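CRISPR-associated endoribonuclease Cse3 (Thermus thermophilus, PDB 2Y8Y) cleaves CRISPR transcripts as an endoribonuclease and, as a monomer, retains the processed crRNA for antiviral defence. Local coordinates at residues A108-L111 with K116-A119; E131-E136 with R198-G203. All coordinates share one frame; numbering follows the deposited sequence.

Contact 1. Residues A108-L111 with K116-A119; sequences AKRL and KRVA. With nucleotides of chain B.
At the tip of the β hairpin formed by strands 98-110 and 117-119, Lys-109 faces Val-118 as an antiparallel hydrogen-bonded pair, and the hairpin presents side chains to the major-groove edge of the bound RNA, chain B. Two backbone bonds join this pair, Lys-109 N to Val-118 O (3.1 Å) and Val-118 N to Lys-109 O (2.9 Å); a third, from Leu-111 N to Lys-116 O, closes the hairpin toward its turn.

Arg-110 and Arg-117 form the adjoining non-hydrogen-bonded pair, side chains on one face. The backbone N of Arg-110 binds OP2 of U13 of chain B (2.8 Å). The side chain runs straight until a bend at chi3 (-58°), which turns Arg-110 NE onto U13 O4 of chain B (2.8 Å) in a rather bent bond; that oxygen sits at the edge of the guanidinium. NH1 of Arg-110 reaches a water and Gly-115 O, and its NH2 reaches O6 of G14 of chain B. Arg-117 lays CB over one face of this guanidinium and sends NH1 to O6 of G15 of chain B. The two guanidinium planes stand 76° apart, with Arg-110 NH2 and Arg-117 NH1 at 3.9 Å, each nitrogen satisfied by its base oxygen.

On the other face, Lys-109 runs alongside Val-118 and then reaches a phosphate, Lys-109 NZ to OP1 of G12 of chain B (2.6 Å). Leu-111 crosses Val-118 at about a right angle, Leu-111 CG against Val-118 CG2 at 3.9 Å. The second valine methyl turns to the RNA's first nucleotide: Val-118 CG1 touches O5' of U1 of chain B at 3.2 Å.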
loop_
_atom_site.group_PDB
_atom_site.type_symbol
_atom_site.label_atom_id
_atom_site.label_comp_id
_atom_site.label_asym_id
_atom_site.label_seq_id
_atom_site.Cartn_x
_atom_site.Cartn_y
_atom_site.Cartn_z
ATOM N N ALA A 108 3.971 13.413 2.208
ATOM C CA ALA A 108 4.051 14.216 3.420
ATOM C C ALA A 108 5.472 14.667 3.683
ATOM O O ALA A 108 6.420 14.178 3.069
ATOM C CB ALA A 108 3.523 13.410 4.625
ATOM N N LYS A 109 5.597 15.632 4.582
ATOM C CA LYS A 109 6.886 16.067 5.115
ATOM C C LYS A 109 6.694 16.378 6.585
ATOM O O LYS A 109 5.576 16.647 7.035
ATOM C CB LYS A 109 7.376 17.324 4.392
ATOM C CG LYS A 109 6.512 18.546 4.677
ATOM C CD LYS A 109 6.829 19.729 3.777
ATOM C CE LYS A 109 8.167 20.342 4.084
ATOM N NZ LYS A 109 8.310 21.635 3.345
ATOM N N ARG A 110 7.779 16.337 7.347
ATOM C CA ARG A 110 7.720 16.834 8.719
ATOM C C ARG A 110 8.266 18.255 8.717
ATOM O O ARG A 110 9.398 18.494 8.304
ATOM C CB ARG A 110 8.516 15.944 9.683
ATOM C CG ARG A 110 8.258 16.313 11.154
ATOM C CD ARG A 110 8.930 15.350 12.147
ATOM N NE ARG A 110 8.513 13.969 11.964
ATOM C CZ ARG A 110 7.356 13.474 12.386
ATOM N NH1 ARG A 110 6.486 14.249 13.026
ATOM N NH2 ARG A 110 7.056 12.203 12.153
ATOM N N LEU A 111 7.433 19.207 9.122
ATOM C CA LEU A 111 7.860 20.594 9.176
ATOM C C LEU A 111 8.979 20.792 10.191
ATOM O O LEU A 111 8.863 20.387 11.347
ATOM C CB LEU A 111 6.687 21.506 9.529
ATOM C CG LEU A 111 5.542 21.531 8.517
ATOM C CD1 LEU A 111 4.357 22.289 9.091
ATOM C CD2 LEU A 111 5.991 22.151 7.208
ATOM N N LYS A 116 5.601 18.717 13.132
ATOM C CA LYS A 116 4.384 18.003 12.731
ATOM C C LYS A 116 4.484 17.494 11.307
ATOM O O LYS A 116 4.906 18.226 10.417
ATOM C CB LYS A 116 3.156 18.906 12.826
ATOM C CG LYS A 116 2.912 19.489 14.216
ATOM C CD LYS A 116 2.847 18.390 15.267
ATOM C CE LYS A 116 2.535 18.953 16.644
ATOM N NZ LYS A 116 3.666 19.753 17.179
ATOM N N ARG A 117 4.070 16.249 11.094
ATOM C CA ARG A 117 3.997 15.716 9.737
ATOM C C ARG A 117 2.705 16.195 9.078
ATOM O O ARG A 117 1.613 16.046 9.638
ATOM C CB ARG A 117 4.077 14.185 9.728
ATOM C CG ARG A 117 4.342 13.594 8.355
ATOM C CD ARG A 117 4.511 12.085 8.470
ATOM N NE ARG A 117 3.232 11.474 8.805
ATOM C CZ ARG A 117 3.041 10.640 9.822
ATOM N NH1 ARG A 117 4.059 10.297 10.614
ATOM N NH2 ARG A 117 1.820 10.163 10.052
ATOM N N VAL A 118 2.841 16.786 7.895
ATOM C CA VAL A 118 1.704 17.354 7.184
ATOM C C VAL A 118 1.700 16.881 5.747
ATOM O O VAL A 118 2.742 16.509 5.202
ATOM C CB VAL A 118 1.736 18.892 7.201
ATOM C CG1 VAL A 118 1.694 19.409 8.638
ATOM C CG2 VAL A 118 2.979 19.442 6.458
ATOM N N ALA A 119 0.533 16.895 5.122
ATOM C CA ALA A 119 0.452 16.477 3.728
ATOM C C ALA A 119 1.069 17.519 2.809
ATOM O O ALA A 119 0.997 18.725 3.055
ATOM C CB ALA A 119 -1.002 16.210 3.336
ATOM P P G B 12 10.893 22.376 6.015
ATOM O OP1 G B 12 10.512 22.308 4.579
ATOM O OP2 G B 12 9.827 22.445 7.032
ATOM O "O5'" G B 12 11.896 21.197 6.356
ATOM C "C5'" G B 12 11.447 19.858 6.391
ATOM C "C4'" G B 12 12.602 18.913 6.508
ATOM O "O4'" G B 12 13.241 19.082 7.795
ATOM C "C3'" G B 12 12.267 17.440 6.472
ATOM O "O3'" G B 12 12.026 16.977 5.165
ATOM C "C2'" G B 12 13.502 16.830 7.114
ATOM O "O2'" G B 12 14.592 16.853 6.207
ATOM C "C1'" G B 12 13.781 17.848 8.213
ATOM N N9 G B 12 13.159 17.476 9.488
ATOM C C8 G B 12 12.024 17.994 10.066
ATOM N N7 G B 12 11.761 17.451 11.223
ATOM C C5 G B 12 12.806 16.549 11.413
ATOM C C6 G B 12 13.083 15.680 12.489
ATOM O O6 G B 12 12.429 15.532 13.532
ATOM N N1 G B 12 14.243 14.937 12.247
ATOM C C2 G B 12 15.051 15.026 11.141
ATOM N N2 G B 12 16.141 14.235 11.095
ATOM N N3 G B 12 14.803 15.839 10.133
ATOM C C4 G B 12 13.676 16.554 10.349
ATOM O "O5'" U B 1 1.112 21.208 11.167
ATOM C "C5'" U B 1 0.277 22.179 11.792
ATOM C "C4'" U B 1 -1.166 21.761 11.759
ATOM O "O4'" U B 1 -1.834 22.494 10.716
ATOM C "C3'" U B 1 -1.389 20.282 11.482
ATOM O "O3'" U B 1 -2.357 19.754 12.377
ATOM C "C2'" U B 1 -1.892 20.201 10.036
ATOM O "O2'" U B 1 -3.071 19.435 9.874
ATOM C "C1'" U B 1 -2.109 21.661 9.609
ATOM N N1 U B 1 -1.198 22.074 8.525
ATOM C C2 U B 1 -1.141 21.294 7.390
ATOM O O2 U B 1 -1.836 20.303 7.213
ATOM N N3 U B 1 -0.249 21.732 6.443
ATOM C C4 U B 1 0.589 22.824 6.516
ATOM O O4 U B 1 1.333 23.066 5.565
ATOM C C5 U B 1 0.486 23.569 7.734
ATOM C C6 U B 1 -0.378 23.168 8.672
ATOM P P U B 13 11.187 15.643 4.915
ATOM O OP1 U B 13 10.897 15.593 3.463
ATOM O OP2 U B 13 10.064 15.615 5.865
ATOM O "O5'" U B 13 12.200 14.487 5.316
ATOM C "C5'" U B 13 13.322 14.178 4.520
ATOM C "C4'" U B 13 14.119 13.075 5.151
ATOM O "O4'" U B 13 14.640 13.517 6.432
ATOM C "C3'" U B 13 13.344 11.827 5.518
ATOM O "O3'" U B 13 13.045 11.012 4.409
ATOM C "C2'" U B 13 14.265 11.182 6.545
ATOM O "O2'" U B 13 15.426 10.651 5.917
ATOM C "C1'" U B 13 14.673 12.420 7.335
ATOM N N1 U B 13 13.722 12.675 8.432
ATOM C C2 U B 13 13.929 11.982 9.605
ATOM O O2 U B 13 14.860 11.211 9.755
ATOM N N3 U B 13 13.027 12.204 10.611
ATOM C C4 U B 13 11.928 13.043 10.536
ATOM O O4 U B 13 11.201 13.136 11.520
ATOM C C5 U B 13 11.755 13.712 9.279
ATOM C C6 U B 13 12.627 13.510 8.282
HETATM O O HOH W 1 3.652 13.917 13.632
#

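Contact 2. Residues E131-E136 with R198-G203; sequences ERRLEE and RGVGPG. With nucleotides of chain B.
Arg-133, near the C-terminal end of helix 123-136, faces Val-200 in the loop that follows helix 189-198, with their CA atoms 7.2 Å apart. No hydrogen bond joins the two backbones. Gly-199 leaves the helix with positive phi (87°), and Gly-201 also has positive phi.

Direct packing is small and apolar: CB of Arg-133 rests on CG1 of Val-200 at 3.7 Å, the two side chains running antiparallel past one another. Val-200 also touches Leu-103 and Leu-211. Bends at chi2 (-57°) and chi3 (-59°) curl the arginine so that its guanidinium is sandwiched between loop and RNA, chain B. OP1 of G14 of chain B lies over one face; the backbone N of Gly-201 lies over the opposite face, 3.6 Å from Arg-133 NH2. Both are displaced from the centre of the group. At the edge, Arg-133 NH2 donates to OP2 of G15 of chain B (2.8 Å).

Its neighbour Arg-132 meets the same G14 phosphate edge-on and in plane, Arg-132 NH1 to G14 OP1 of chain B at 2.8 Å, with a weak second bond from NH2. Glu-136 ties the two arginines into a salt-bridge network: Glu-136 OE1 is 3.3 Å from Arg-132 NH1, whereas OE2 is 3.2 Å from Arg-133 NE but well off the guanidinium plane, a pairing of charges alone. Farther along the RNA, Arg-198 NH1 makes a weak bond to OP1 of G16 of chain B (3.1 Å).

Arg-132, Arg-133 and Arg-198 thus engage three consecutive phosphates, with the Arg-133 guanidinium between the G14 phosphate and the loop. Val-200 pairs by backbone with Gly-209, an arrangement in keeping with the glycine-rich loop near the C terminus that is a hallmark of the Cas6 and wider RAMP proteins.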
loop_
_atom_site.group_PDB
_atom_site.type_symbol
_atom_site.label_atom_id
_atom_site.label_comp_id
_atom_site.label_asym_id
_atom_site.label_seq_id
_atom_site.Cartn_x
_atom_site.Cartn_y
_atom_site.Cartn_z
ATOM N N GLU A 131 9.047 10.492 -6.528
ATOM C CA GLU A 131 10.352 10.260 -7.149
ATOM C C GLU A 131 11.428 10.045 -6.099
ATOM O O GLU A 131 12.274 9.144 -6.232
ATOM C CB GLU A 131 10.735 11.416 -8.073
ATOM C CG GLU A 131 9.886 11.470 -9.323
ATOM C CD GLU A 131 10.058 12.761 -10.102
ATOM O OE1 GLU A 131 10.500 13.765 -9.507
ATOM O OE2 GLU A 131 9.717 12.769 -11.306
ATOM N N ARG A 132 11.427 10.877 -5.066
ATOM C CA ARG A 132 12.424 10.759 -4.010
ATOM C C ARG A 132 12.268 9.444 -3.237
ATOM O O ARG A 132 13.257 8.773 -2.951
ATOM C CB ARG A 132 12.327 11.955 -3.048
ATOM C CG ARG A 132 13.405 11.972 -1.987
ATOM C CD ARG A 132 13.261 13.149 -1.020
ATOM N NE ARG A 132 12.001 13.112 -0.277
ATOM C CZ ARG A 132 11.737 12.262 0.711
ATOM N NH1 ARG A 132 12.639 11.367 1.094
ATOM N NH2 ARG A 132 10.565 12.307 1.325
ATOM N N ARG A 133 11.038 9.092 -2.884
ATOM C CA ARG A 133 10.803 7.847 -2.160
ATOM C C ARG A 133 11.264 6.653 -2.980
ATOM O O ARG A 133 11.893 5.726 -2.445
ATOM C CB ARG A 133 9.319 7.649 -1.813
ATOM C CG ARG A 133 8.709 8.660 -0.818
ATOM C CD ARG A 133 9.435 8.728 0.516
ATOM N NE ARG A 133 9.479 7.457 1.238
ATOM C CZ ARG A 133 9.077 7.305 2.505
ATOM N NH1 ARG A 133 8.553 8.324 3.175
ATOM N NH2 ARG A 133 9.164 6.123 3.083
ATOM N N LEU A 134 10.939 6.648 -4.266
ATOM C CA LEU A 134 11.312 5.500 -5.103
ATOM C C LEU A 134 12.828 5.429 -5.197
ATOM O O LEU A 134 13.423 4.366 -5.053
ATOM C CB LEU A 134 10.682 5.616 -6.498
ATOM C CG LEU A 134 9.176 5.357 -6.532
ATOM C CD1 LEU A 134 8.646 5.557 -7.938
ATOM C CD2 LEU A 134 8.851 3.959 -6.026
ATOM N N GLU A 135 13.471 6.568 -5.423
ATOM C CA GLU A 135 14.912 6.568 -5.604
ATOM C C GLU A 135 15.632 6.132 -4.328
ATOM O O GLU A 135 16.548 5.298 -4.371
ATOM C CB GLU A 135 15.385 7.939 -6.097
ATOM C CG GLU A 135 14.977 8.190 -7.525
ATOM C CD GLU A 135 14.975 9.658 -7.889
ATOM O OE1 GLU A 135 15.409 10.479 -7.050
ATOM O OE2 GLU A 135 14.533 9.985 -9.011
ATOM N N GLU A 136 15.219 6.663 -3.179
ATOM C CA GLU A 136 15.891 6.255 -1.951
ATOM C C GLU A 136 15.596 4.789 -1.647
ATOM O O GLU A 136 16.373 4.126 -0.948
ATOM C CB GLU A 136 15.497 7.148 -0.772
ATOM C CG GLU A 136 14.074 7.021 -0.329
ATOM C CD GLU A 136 13.757 7.918 0.859
ATOM O OE1 GLU A 136 14.622 8.742 1.238
ATOM O OE2 GLU A 136 12.644 7.778 1.415
ATOM N N ARG A 198 8.291 -3.156 3.010
ATOM C CA ARG A 198 8.012 -2.149 4.032
ATOM C C ARG A 198 6.816 -1.297 3.685
ATOM O O ARG A 198 6.085 -0.860 4.572
ATOM C CB ARG A 198 9.221 -1.227 4.206
ATOM C CG ARG A 198 8.951 0.032 5.065
ATOM C CD ARG A 198 8.499 -0.296 6.507
ATOM N NE ARG A 198 9.513 -1.091 7.196
ATOM C CZ ARG A 198 9.266 -1.900 8.220
ATOM N NH1 ARG A 198 8.034 -2.028 8.695
ATOM N NH2 ARG A 198 10.254 -2.594 8.767
ATOM N N GLY A 199 6.604 -1.061 2.398
ATOM C CA GLY A 199 5.627 -0.065 1.991
ATOM C C GLY A 199 6.265 1.310 1.920
ATOM O O GLY A 199 7.418 1.500 2.323
ATOM N N VAL A 200 5.506 2.262 1.397
ATOM C CA VAL A 200 6.020 3.605 1.108
ATOM C C VAL A 200 5.151 4.717 1.706
ATOM O O VAL A 200 4.044 4.998 1.224
ATOM C CB VAL A 200 6.136 3.823 -0.408
ATOM C CG1 VAL A 200 6.718 5.203 -0.702
ATOM C CG2 VAL A 200 7.015 2.740 -1.027
ATOM N N GLY A 201 5.676 5.373 2.737
ATOM C CA GLY A 201 5.031 6.558 3.291
ATOM C C GLY A 201 4.060 6.264 4.423
ATOM O O GLY A 201 3.800 5.106 4.761
ATOM N N PRO A 202 3.501 7.316 5.025
ATOM C CA PRO A 202 2.617 7.177 6.180
ATOM C C PRO A 202 1.241 6.615 5.824
ATOM O O PRO A 202 0.906 6.453 4.649
ATOM C CB PRO A 202 2.528 8.605 6.746
ATOM C CG PRO A 202 3.017 9.513 5.671
ATOM C CD PRO A 202 3.748 8.716 4.636
ATOM N N GLY A 203 0.458 6.305 6.851
ATOM C CA GLY A 203 -0.882 5.775 6.646
ATOM C C GLY A 203 -0.953 4.284 6.368
ATOM O O GLY A 203 -1.959 3.811 5.838
ATOM P P G B 14 11.673 10.183 4.366
ATOM O OP1 G B 14 11.580 9.617 3.006
ATOM O OP2 G B 14 10.582 11.067 4.841
ATOM O "O5'" G B 14 11.914 9.040 5.432
ATOM C "C5'" G B 14 12.952 8.091 5.242
ATOM C "C4'" G B 14 13.180 7.272 6.479
ATOM O "O4'" G B 14 13.612 8.122 7.577
ATOM C "C3'" G B 14 11.966 6.575 7.045
ATOM O "O3'" G B 14 11.597 5.429 6.311
ATOM C "C2'" G B 14 12.423 6.277 8.461
ATOM O "O2'" G B 14 13.377 5.220 8.471
ATOM C "C1'" G B 14 13.137 7.589 8.796
ATOM N N9 G B 14 12.191 8.545 9.388
ATOM C C8 G B 14 11.514 9.586 8.788
ATOM N N7 G B 14 10.688 10.169 9.614
ATOM C C5 G B 14 10.796 9.450 10.799
ATOM C C6 G B 14 10.133 9.606 12.046
ATOM O O6 G B 14 9.280 10.441 12.367
ATOM N N1 G B 14 10.541 8.647 12.968
ATOM C C2 G B 14 11.476 7.661 12.723
ATOM N N2 G B 14 11.749 6.827 13.736
ATOM N N3 G B 14 12.107 7.511 11.568
ATOM C C4 G B 14 11.714 8.432 10.663
ATOM P P G B 15 10.058 4.981 6.233
ATOM O OP1 G B 15 10.005 3.811 5.319
ATOM O OP2 G B 15 9.242 6.172 5.901
ATOM O "O5'" G B 15 9.728 4.529 7.718
ATOM C "C5'" G B 15 10.307 3.357 8.257
ATOM C "C4'" G B 15 9.956 3.185 9.708
ATOM O "O4'" G B 15 10.370 4.348 10.476
ATOM C "C3'" G B 15 8.485 3.080 10.039
ATOM O "O3'" G B 15 7.914 1.843 9.669
ATOM C "C2'" G B 15 8.516 3.321 11.538
ATOM O "O2'" G B 15 9.086 2.211 12.209
ATOM C "C1'" G B 15 9.512 4.484 11.602
ATOM N N9 G B 15 8.801 5.770 11.510
ATOM C C8 G B 15 8.638 6.611 10.436
ATOM N N7 G B 15 7.861 7.627 10.714
ATOM C C5 G B 15 7.472 7.420 12.025
ATOM C C6 G B 15 6.629 8.184 12.867
ATOM O O6 G B 15 6.042 9.230 12.608
ATOM N N1 G B 15 6.497 7.607 14.132
ATOM C C2 G B 15 7.092 6.436 14.528
ATOM N N2 G B 15 6.843 6.037 15.788
ATOM N N3 G B 15 7.890 5.720 13.760
ATOM C C4 G B 15 8.025 6.269 12.525
ATOM P P G B 16 6.332 1.723 9.397
ATOM O OP1 G B 16 6.100 0.352 8.883
ATOM O OP2 G B 16 5.916 2.887 8.562
ATOM O "O5'" G B 16 5.702 1.884 10.843
ATOM C "C5'" G B 16 5.920 0.911 11.849
ATOM C "C4'" G B 16 5.250 1.303 13.142
ATOM O "O4'" G B 16 5.741 2.593 13.588
ATOM C "C3'" G B 16 3.742 1.497 13.091
ATOM O "O3'" G B 16 3.034 0.275 13.094
ATOM C "C2'" G B 16 3.497 2.346 14.328
ATOM O "O2'" G B 16 3.587 1.554 15.503
ATOM C "C1'" G B 16 4.704 3.276 14.280
ATOM N N9 G B 16 4.384 4.520 13.559
ATOM C C8 G B 16 4.712 4.872 12.270
ATOM N N7 G B 16 4.236 6.047 11.950
ATOM C C5 G B 16 3.544 6.475 13.080
ATOM C C6 G B 16 2.824 7.673 13.319
ATOM O O6 G B 16 2.638 8.637 12.560
ATOM N N1 G B 16 2.287 7.699 14.598
ATOM C C2 G B 16 2.435 6.706 15.536
ATOM N N2 G B 16 1.843 6.914 16.727
ATOM N N3 G B 16 3.105 5.581 15.321
ATOM C C4 G B 16 3.633 5.539 14.082
#

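How the contacts relate
Contacts 1 and 2 have centres 14 Å apart and share one RNA, chain B. The hairpin meets U1 and the phosphates of G12 and U13; the helix and glycine-rich loop bind those of G14, G15 and G16. They overlap at G14 and G15, whose bases are read by the hairpin arginines and whose phosphates are bound by the helix. Pro-202 joins them directly: its CB packs against Arg-117 NE at 3.6 Å and its CG lies 4.1 Å from Ala-108 CB. Strand 117-119 and helix 123-136 are successive elements of the chain. These phosphate and base contacts mark both as RNA-binding; Tyr-27, inferred to stabilise the transition state, lies away from them.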